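Local structure of response regulator (Helicobacter pylori, 2PLN) at the interface of chains A and B. The protein is an orphan response regulator of the OmpR/PhoB type that probably binds regulatory DNA to control transcription, seen here as its N-terminal receiver domain. Sequence-based numbering; all coordinates share one arbitrary frame. Chains: chain A/B, Response regulator.

Contact 1: the interface of chains A and B. Residues chain A 118-119, 121-122; chain B 97-98, 101-102.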
# COMPACT_ATOMS: atom_id res chain seq x y z
N ARG A 118 -8.22 -8.69 5.18
CA ARG A 118 -7.89 -8.99 6.59
C ARG A 118 -9.11 -8.76 7.47
O ARG A 118 -9.41 -9.55 8.39
CB ARG A 118 -6.70 -8.14 7.07
CG ARG A 118 -5.97 -8.74 8.27
CD ARG A 118 -4.48 -8.39 8.37
NE ARG A 118 -3.65 -9.21 7.49
CZ ARG A 118 -3.15 -8.79 6.32
NH1 ARG A 118 -3.39 -7.56 5.90
NH2 ARG A 118 -2.40 -9.59 5.58
N SER A 119 -9.82 -7.67 7.18
CA SER A 119 -11.04 -7.25 7.86
C SER A 119 -11.50 -6.00 7.16
O SER A 119 -10.69 -5.31 6.49
CB SER A 119 -10.81 -6.99 9.37
OG SER A 119 -10.37 -5.68 9.69
N LYS A 121 -12.33 -3.25 8.80
CA LYS A 121 -11.65 -2.15 9.48
C LYS A 121 -10.21 -1.92 8.97
O LYS A 121 -9.79 -0.79 8.80
CB LYS A 121 -11.65 -2.35 11.02
CG LYS A 121 -12.94 -1.88 11.72
CD LYS A 121 -12.81 -2.00 13.26
CE LYS A 121 -14.21 -2.06 13.89
NZ LYS A 121 -14.14 -2.22 15.38
N ALA A 122 -9.47 -3.00 8.74
CA ALA A 122 -8.12 -2.93 8.17
C ALA A 122 -8.16 -2.41 6.73
O ALA A 122 -7.29 -1.62 6.33
CB ALA A 122 -7.46 -4.30 8.23
N THR B 97 -2.10 -8.91 12.00
CA THR B 97 -3.48 -8.97 12.47
C THR B 97 -4.20 -7.74 11.96
O THR B 97 -3.57 -6.72 11.68
CB THR B 97 -3.54 -8.98 14.00
OG1 THR B 97 -2.92 -7.79 14.51
CG2 THR B 97 -2.71 -10.15 14.61
N SER B 98 -5.52 -7.83 11.90
CA SER B 98 -6.36 -6.68 11.61
C SER B 98 -6.06 -5.53 12.58
O SER B 98 -5.87 -4.38 12.15
CB SER B 98 -7.84 -7.07 11.71
OG SER B 98 -8.62 -5.89 11.58
N GLU B 101 -2.61 -3.93 11.81
CA GLU B 101 -2.74 -3.19 10.53
C GLU B 101 -3.42 -1.83 10.73
O GLU B 101 -2.91 -0.77 10.27
CB GLU B 101 -3.47 -4.03 9.50
CG GLU B 101 -3.58 -3.36 8.14
CD GLU B 101 -3.82 -4.33 7.02
OE1 GLU B 101 -4.15 -5.50 7.27
OE2 GLU B 101 -3.69 -3.92 5.86
N VAL B 102 -4.56 -1.83 11.41
CA VAL B 102 -5.26 -0.58 11.69
C VAL B 102 -4.36 0.40 12.45
O VAL B 102 -4.26 1.57 12.08
CB VAL B 102 -6.59 -0.82 12.47
CG1 VAL B 102 -7.20 0.50 12.97
CG2 VAL B 102 -7.57 -1.59 11.60

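Contact 2: the interface of chains A and B. Residues chain A 105, 111-112, 126; chain B 111, 126, 130.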
# COMPACT_ATOMS: atom_id res chain seq x y z
N PHE A 105 1.39 -2.46 -10.17
CA PHE A 105 2.20 -1.33 -9.74
C PHE A 105 2.88 -0.63 -10.91
O PHE A 105 2.91 0.61 -10.98
CB PHE A 105 3.21 -1.78 -8.71
CG PHE A 105 2.63 -1.92 -7.33
CD1 PHE A 105 2.04 -0.79 -6.68
CD2 PHE A 105 2.72 -3.12 -6.65
CE1 PHE A 105 1.50 -0.91 -5.38
CE2 PHE A 105 2.18 -3.25 -5.33
CZ PHE A 105 1.59 -2.14 -4.70
N ASP A 111 -2.13 0.62 -5.02
CA ASP A 111 -1.99 -0.52 -4.15
C ASP A 111 -2.48 -1.77 -4.85
O ASP A 111 -3.19 -1.71 -5.88
CB ASP A 111 -2.79 -0.27 -2.86
CG ASP A 111 -2.14 -0.90 -1.62
OD1 ASP A 111 -1.40 -1.92 -1.75
OD2 ASP A 111 -2.35 -0.44 -0.48
N TYR A 112 -2.09 -2.90 -4.29
CA TYR A 112 -2.52 -4.22 -4.75
C TYR A 112 -2.86 -5.03 -3.49
O TYR A 112 -2.02 -5.20 -2.59
CB TYR A 112 -1.40 -4.88 -5.55
CG TYR A 112 -1.76 -6.23 -6.14
CD1 TYR A 112 -1.34 -7.40 -5.52
CD2 TYR A 112 -2.52 -6.34 -7.32
CE1 TYR A 112 -1.67 -8.67 -6.08
CE2 TYR A 112 -2.83 -7.61 -7.88
CZ TYR A 112 -2.41 -8.75 -7.24
OH TYR A 112 -2.75 -10.02 -7.78
N ARG A 126 -6.57 1.23 5.42
CA ARG A 126 -5.67 1.30 4.25
C ARG A 126 -6.20 2.36 3.26
O ARG A 126 -5.44 3.16 2.76
CB ARG A 126 -5.60 -0.05 3.55
CG ARG A 126 -4.75 -0.11 2.23
CD ARG A 126 -4.59 -1.52 1.70
NE ARG A 126 -3.89 -2.36 2.67
CZ ARG A 126 -2.56 -2.51 2.73
NH1 ARG A 126 -1.79 -1.92 1.81
NH2 ARG A 126 -2.00 -3.26 3.71
N ASP B 111 2.49 1.78 4.56
CA ASP B 111 1.99 0.50 4.16
C ASP B 111 2.14 -0.50 5.29
O ASP B 111 2.89 -0.27 6.26
CB ASP B 111 2.75 0.02 2.90
CG ASP B 111 1.88 -0.81 1.95
OD1 ASP B 111 0.89 -1.46 2.41
OD2 ASP B 111 2.15 -0.88 0.73
N ARG B 126 6.34 -2.76 -5.12
CA ARG B 126 5.57 -2.01 -4.11
C ARG B 126 6.43 -0.86 -3.55
O ARG B 126 5.95 0.25 -3.42
CB ARG B 126 5.15 -2.93 -2.97
CG ARG B 126 4.39 -2.26 -1.76
CD ARG B 126 3.87 -3.27 -0.77
NE ARG B 126 2.91 -4.17 -1.41
CZ ARG B 126 1.59 -3.95 -1.48
NH1 ARG B 126 1.07 -2.87 -0.88
NH2 ARG B 126 0.79 -4.81 -2.14
N ARG B 130 5.78 3.11 -3.67
CA ARG B 130 5.70 3.94 -2.49
C ARG B 130 6.65 5.13 -2.53
O ARG B 130 6.51 6.07 -1.75
CB ARG B 130 5.99 3.10 -1.27
CG ARG B 130 4.88 2.12 -0.99
CD ARG B 130 3.60 2.73 -0.34
NE ARG B 130 2.57 1.72 -0.54
CZ ARG B 130 1.68 1.73 -1.52
NH1 ARG B 130 1.58 2.80 -2.32
NH2 ARG B 130 0.84 0.70 -1.66

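Contact 3: the interface of chains A and B. Residues chain A 97-98, 101-102, 112; chain B 118, 122, 126.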
# COMPACT_ATOMS: atom_id res chain seq x y z
N THR A 97 -1.17 -12.89 -7.77
CA THR A 97 0.10 -13.50 -8.11
C THR A 97 1.17 -12.43 -8.05
O THR A 97 0.88 -11.24 -8.20
CB THR A 97 0.08 -14.09 -9.52
OG1 THR A 97 -0.21 -13.04 -10.47
CG2 THR A 97 -1.08 -15.11 -9.71
N SER A 98 2.41 -12.86 -7.88
CA SER A 98 3.55 -11.98 -7.99
C SER A 98 3.54 -11.23 -9.32
O SER A 98 3.70 -10.00 -9.36
CB SER A 98 4.85 -12.77 -7.86
OG SER A 98 5.94 -11.91 -8.12
N GLU A 101 0.74 -8.55 -9.39
CA GLU A 101 1.14 -7.46 -8.47
C GLU A 101 2.16 -6.52 -9.11
O GLU A 101 2.00 -5.27 -9.10
CB GLU A 101 1.66 -8.04 -7.16
CG GLU A 101 2.03 -6.97 -6.13
CD GLU A 101 2.05 -7.49 -4.72
OE1 GLU A 101 2.02 -8.71 -4.52
OE2 GLU A 101 2.10 -6.67 -3.80
N VAL A 102 3.22 -7.10 -9.68
CA VAL A 102 4.23 -6.28 -10.35
C VAL A 102 3.60 -5.44 -11.47
O VAL A 102 3.86 -4.24 -11.57
CB VAL A 102 5.39 -7.16 -10.92
CG1 VAL A 102 6.32 -6.35 -11.83
CG2 VAL A 102 6.16 -7.80 -9.78
N TYR A 112 -2.09 -2.90 -4.29
CA TYR A 112 -2.52 -4.22 -4.75
C TYR A 112 -2.86 -5.03 -3.49
O TYR A 112 -2.02 -5.20 -2.59
CB TYR A 112 -1.40 -4.88 -5.55
CG TYR A 112 -1.76 -6.23 -6.14
CD1 TYR A 112 -1.34 -7.40 -5.52
CD2 TYR A 112 -2.52 -6.34 -7.32
CE1 TYR A 112 -1.67 -8.67 -6.08
CE2 TYR A 112 -2.83 -7.61 -7.88
CZ TYR A 112 -2.41 -8.75 -7.24
OH TYR A 112 -2.75 -10.02 -7.78
N ARG B 118 5.12 -11.93 -1.18
CA ARG B 118 4.64 -12.61 -2.40
C ARG B 118 5.83 -13.08 -3.23
O ARG B 118 5.84 -14.20 -3.78
CB ARG B 118 3.71 -11.70 -3.22
CG ARG B 118 2.78 -12.46 -4.16
CD ARG B 118 1.45 -11.77 -4.46
NE ARG B 118 0.47 -11.94 -3.38
CZ ARG B 118 0.18 -11.00 -2.48
NH1 ARG B 118 0.78 -9.82 -2.53
NH2 ARG B 118 -0.73 -11.22 -1.54
N ALA B 122 7.74 -8.54 -6.49
CA ALA B 122 6.49 -7.89 -6.07
C ALA B 122 6.76 -6.91 -4.92
O ALA B 122 6.17 -5.82 -4.89
CB ALA B 122 5.47 -8.94 -5.66
N ARG B 126 6.34 -2.76 -5.12
CA ARG B 126 5.57 -2.01 -4.11
C ARG B 126 6.43 -0.86 -3.55
O ARG B 126 5.95 0.25 -3.42
CB ARG B 126 5.15 -2.93 -2.97
CG ARG B 126 4.39 -2.26 -1.76
CD ARG B 126 3.87 -3.27 -0.77
NE ARG B 126 2.91 -4.17 -1.41
CZ ARG B 126 1.59 -3.95 -1.48
NH1 ARG B 126 1.07 -2.87 -0.88
NH2 ARG B 126 0.79 -4.81 -2.14
O HOH W 1 4.21 -6.47 -2.40

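Contact 1: the interface of chains A and B
In the receiver-domain face made by helix 98-106, strand 111-114 and helix 120-130, A:Ser119, just before helix 120-130 of chain A, and A:Ala122 in its first turn meet B:Ser98 and B:Glu101, at the start of helix 98-106 of chain B. The two serine hydroxyls bond each other, A:Ser119 OG to B:Ser98 OG at 2.6 Å, with the direction undecided. A:Ser119 OG sits between its backbone N and carbonyl carbon (chi1 86°), where it also caps the first turn of its own helix by accepting from A:Ala122 N at 3.0 Å. Beside the serine pair, the guanidinium NH1 of A:Arg118 forms a salt bridge to the carboxylate oxygen OE1 of B:Glu101 at 2.6 Å. The oxygen is approached on its syn side but well out of the carboxylate plane, and the two flat groups are turned 45° apart. The arginine chain bends at chi3 (-79°), which folds NH1 back toward the glutamate. Carbon contacts accompany these bonds: A:Ala122 CB lies 3.8 Å from B:Glu101 CD, and B:Val102 directs its CG2 branch at A:Ala122 CA, 3.7 Å away. The small serines and A:Ala122 probably allow the helix starts to approach, in a two-fold interface resembling the OmpR/PhoB receiver dimer face that may serve dimerisation here.

Contact 2: the interface of chains A and B
B:Arg126 reaches across to A:Asp111 and A:Tyr112 in the charged centre of the face made by helix 98-106, strand 111-114 and helix 120-130, typical of OmpR/PhoB receiver domains. The salt bridges form a network about the two-fold axis. B:Arg126 NH1 donates to the carboxylate oxygen OD1 of A:Asp111 at 2.8 Å, meeting it on the syn side but 29° out of the carboxylate plane, and the same NH1 bonds OD2 of its own B:Asp111 on the syn lone pair. A:Arg126 NH1 repeats this double role, donating to B:Asp111 OD1 across the axis and, at 2.8 Å, to OD2 of its own A:Asp111. A:Arg126 NH1 and B:Arg126 NH1 come within 4.0 Å, a closeness the surrounding carboxylates would be expected to offset. B:Arg130 clasps B:Asp111 OD2 from above the carboxylate plane with NE and NH2, while its NH2 also lies 3.5 Å from A:Asp111 OD1.

Backbone groups of A:Tyr112 take part too: B:Arg126 NH2 donates at 2.9 Å to the carbonyl A:Tyr112 O, in the carbonyl plane and on a lone pair. A:Tyr112 N in turn bonds A:Asp111 OD1 on its anti side, helping to orient that carboxylate.

Aromatic contact comes from A:Phe105. Its CZ points at the centre of the B:Arg126 guanidinium face, 3.7 Å from CZ of the arginine, with ring and guanidinium 87° apart. B:Arg126 CA lies over a face of the ring, 3.9 Å from the centroid. The arginine chain turns at chi3 (-61°), bringing its backbone end over the ring and its guanidinium to the rim.

Contact 3: the interface of chains A and B
The carboxylate oxygen OE2 of A:Glu101 is gripped by B:Arg126 NH2 at 2.8 Å and by water 1 at 2.5 Å. The arginine meets it on the anti side and well out of the carboxylate plane, and the carboxylate and guanidinium stand nearly perpendicular, 82° apart. B:Arg126 NE bonds the same water at 2.8 Å in an almost straight line, 169° at the hydrogen. Direct and water-mediated links thus hold one edge of this guanidinium to a single glutamate oxygen, while its NH2 also serves the backbone carbonyl of A:Tyr112.

The other oxygen, OE1, makes a salt bridge with B:Arg118 NH1 at 2.6 Å, so the glutamate spans two arginines of the partner chain. B:Arg118 is poorly ordered, and the details of this bond deserve caution. A:Glu101 reaches both because CG lies anti to the backbone N (chi1 -177°) and the chain beyond is extended, carrying the carboxylate off helix 98-106 toward helix 120-130 of chain B.

Alongside the carboxylate, B:Ala122 CB packs 3.8 Å from A:Glu101 CD. A:Val102 adds its CG2 branch against B:Ala122 CA. Behind the glutamate, the ring of A:Tyr112 lies with one face over A:Glu101 CA, a contact within chain A that may steady the first turns of helix 98-106. The phenol oxygen OH of A:Tyr112 accepts a long hydrogen bond from A:Thr97 N at 3.3 Å.

Contact 1 and contact 3 are largely the same arrangement with the chains exchanged, their C-alpha centres about 19 Å apart at opposite ends of the interface. Contact 2 lies between them around the two-fold axis, about 15 Å from contact 1 and 9 Å from contact 3. It shares A:Tyr112 and B:Arg126 with contact 3, so one arginine joins the central charge network to the outer glutamate site. Helices 98-106 and 120-130 and strand 111-114 supply most of the residues. The continuous, symmetric surface is consistent with receiver-domain dimerisation, which could pair the DNA-binding domains of the full-length regulator.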